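Local coordinates for topoisomerase I-like protein (Leishmania donovani, PDB 2B9S) that probably relaxes supercoiled DNA, as the large subunit of a heterodimeric topoisomerase I that nicks one strand, lets it swivel and reseals it, at residues D[270-275]-D[361-366]. Sequence-based numbering, arbitrary orientation.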
# COMPACT_ATOMS: atom_id res chain seq x y z
N ASN D 270 -3.63 19.08 32.99
CA ASN D 270 -2.79 20.27 32.88
C ASN D 270 -1.44 19.92 32.27
O ASN D 270 -0.62 20.79 31.99
CB ASN D 270 -2.63 20.99 34.23
CG ASN D 270 -1.75 20.23 35.21
OD1 ASN D 270 -2.14 19.18 35.73
ND2 ASN D 270 -0.57 20.78 35.49
N ASP D 271 -1.22 18.62 32.05
CA ASP D 271 -0.06 18.17 31.30
C ASP D 271 -0.34 18.32 29.79
O ASP D 271 -1.32 17.76 29.28
CB ASP D 271 0.30 16.73 31.67
CG ASP D 271 1.51 16.22 30.91
OD1 ASP D 271 1.66 16.57 29.73
OD2 ASP D 271 2.32 15.47 31.48
N LEU D 272 0.49 19.09 29.09
CA LEU D 272 0.22 19.42 27.69
C LEU D 272 0.29 18.19 26.76
O LEU D 272 -0.55 18.03 25.87
CB LEU D 272 1.12 20.56 27.19
CG LEU D 272 0.85 21.17 25.81
CD1 LEU D 272 -0.52 21.86 25.77
CD2 LEU D 272 2.00 22.11 25.43
N HIS D 273 1.28 17.32 26.98
CA HIS D 273 1.37 16.05 26.27
C HIS D 273 0.10 15.19 26.43
O HIS D 273 -0.43 14.67 25.45
CB HIS D 273 2.61 15.25 26.71
CG HIS D 273 2.61 13.83 26.21
ND1 HIS D 273 2.68 13.51 24.88
CD2 HIS D 273 2.52 12.65 26.87
CE1 HIS D 273 2.64 12.20 24.73
NE2 HIS D 273 2.54 11.65 25.93
N VAL D 274 -0.38 15.07 27.67
CA VAL D 274 -1.56 14.24 27.99
C VAL D 274 -2.83 14.75 27.30
O VAL D 274 -3.59 13.95 26.71
CB VAL D 274 -1.76 14.06 29.54
CG1 VAL D 274 -2.98 13.23 29.85
CG2 VAL D 274 -0.55 13.38 30.17
N ALA D 275 -3.06 16.07 27.35
CA ALA D 275 -4.23 16.69 26.74
C ALA D 275 -4.23 16.55 25.21
O ALA D 275 -5.27 16.30 24.61
CB ALA D 275 -4.35 18.16 27.14
N PHE D 361 -0.21 19.12 17.29
CA PHE D 361 0.24 18.23 18.36
C PHE D 361 1.76 18.19 18.47
O PHE D 361 2.36 17.13 18.36
CB PHE D 361 -0.35 16.82 18.22
CG PHE D 361 -1.86 16.81 18.07
CD1 PHE D 361 -2.68 17.31 19.09
CD2 PHE D 361 -2.45 16.31 16.90
CE1 PHE D 361 -4.06 17.31 18.94
CE2 PHE D 361 -3.82 16.30 16.74
CZ PHE D 361 -4.64 16.79 17.77
N ASP D 362 2.37 19.34 18.71
CA ASP D 362 3.83 19.46 18.79
C ASP D 362 4.50 18.68 19.94
O ASP D 362 5.69 18.39 19.91
CB ASP D 362 4.25 20.95 18.82
CG ASP D 362 3.99 21.64 20.16
OD1 ASP D 362 2.81 21.81 20.58
OD2 ASP D 362 5.00 22.03 20.79
N GLN D 363 3.69 18.32 20.94
CA GLN D 363 4.15 17.58 22.12
C GLN D 363 3.68 16.10 22.10
O GLN D 363 3.72 15.43 23.13
CB GLN D 363 3.68 18.30 23.40
CG GLN D 363 4.26 19.72 23.57
CD GLN D 363 5.78 19.73 23.62
OE1 GLN D 363 6.38 18.97 24.37
NE2 GLN D 363 6.41 20.60 22.82
N LEU D 364 3.25 15.62 20.93
CA LEU D 364 2.80 14.22 20.76
C LEU D 364 3.36 13.54 19.49
O LEU D 364 3.18 14.05 18.37
CB LEU D 364 1.25 14.18 20.69
CG LEU D 364 0.60 12.81 20.37
CD1 LEU D 364 0.69 11.83 21.56
CD2 LEU D 364 -0.82 12.98 19.92
N ASN D 365 4.01 12.39 19.64
CA ASN D 365 4.38 11.58 18.47
C ASN D 365 3.69 10.20 18.47
O ASN D 365 3.13 9.81 19.49
CB ASN D 365 5.92 11.48 18.29
CG ASN D 365 6.59 10.68 19.38
OD1 ASN D 365 6.13 9.59 19.76
ND2 ASN D 365 7.70 11.21 19.90
N PRO D 366 3.68 9.49 17.32
CA PRO D 366 2.99 8.18 17.26
C PRO D 366 3.49 7.14 18.27
O PRO D 366 2.69 6.37 18.79
CB PRO D 366 3.25 7.74 15.81
CG PRO D 366 3.37 9.05 15.05
CD PRO D 366 4.22 9.86 15.99
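His273, in the first turn of helix 272-287, stands against Gln363 in the type I beta turn from Phe361 to Leu364, their CA atoms 5.2 Å apart. Leu364 N closes the turn on Phe361 O (3.1 Å), while the helix is opened by Asp271 at the N-cap, whose OD1 takes the N-H of Val274 from above the carboxylate plane. Aspartate suits this place, its short carboxylate reaching forward to the Val274 amide in the first turn. One hydrogen bond spans the contact: His273 ND1 donates to Gln363 O at 2.8 Å, with an N-H...O angle of 152° and the oxygen lying near the ring plane at its edge. Because CG is anti to the backbone N (chi1 169°), the imidazole swings out to the turn, and histidine suits the place because its ring nitrogen ND1 can donate to a main-chain carbonyl. Leu364 CD1 meets CE1 of the same ring obliquely at 3.7 Å. Leu272 CD2 touches Gln363 CG at 3.8 Å, the two side chains crossing at about a right angle; bent at chi2, the glutamine lays its CG methylene against the leucine methyl while NE2 donates to Asp362 OD2 (2.9 Å). Within the catalytic core, Gln276 of helix 272-287 also holds Gln363 N, helix 341-351 packs on Leu272 and Phe361, and helix 366-373, N-capped by Asn365, lies against His273 and Leu364.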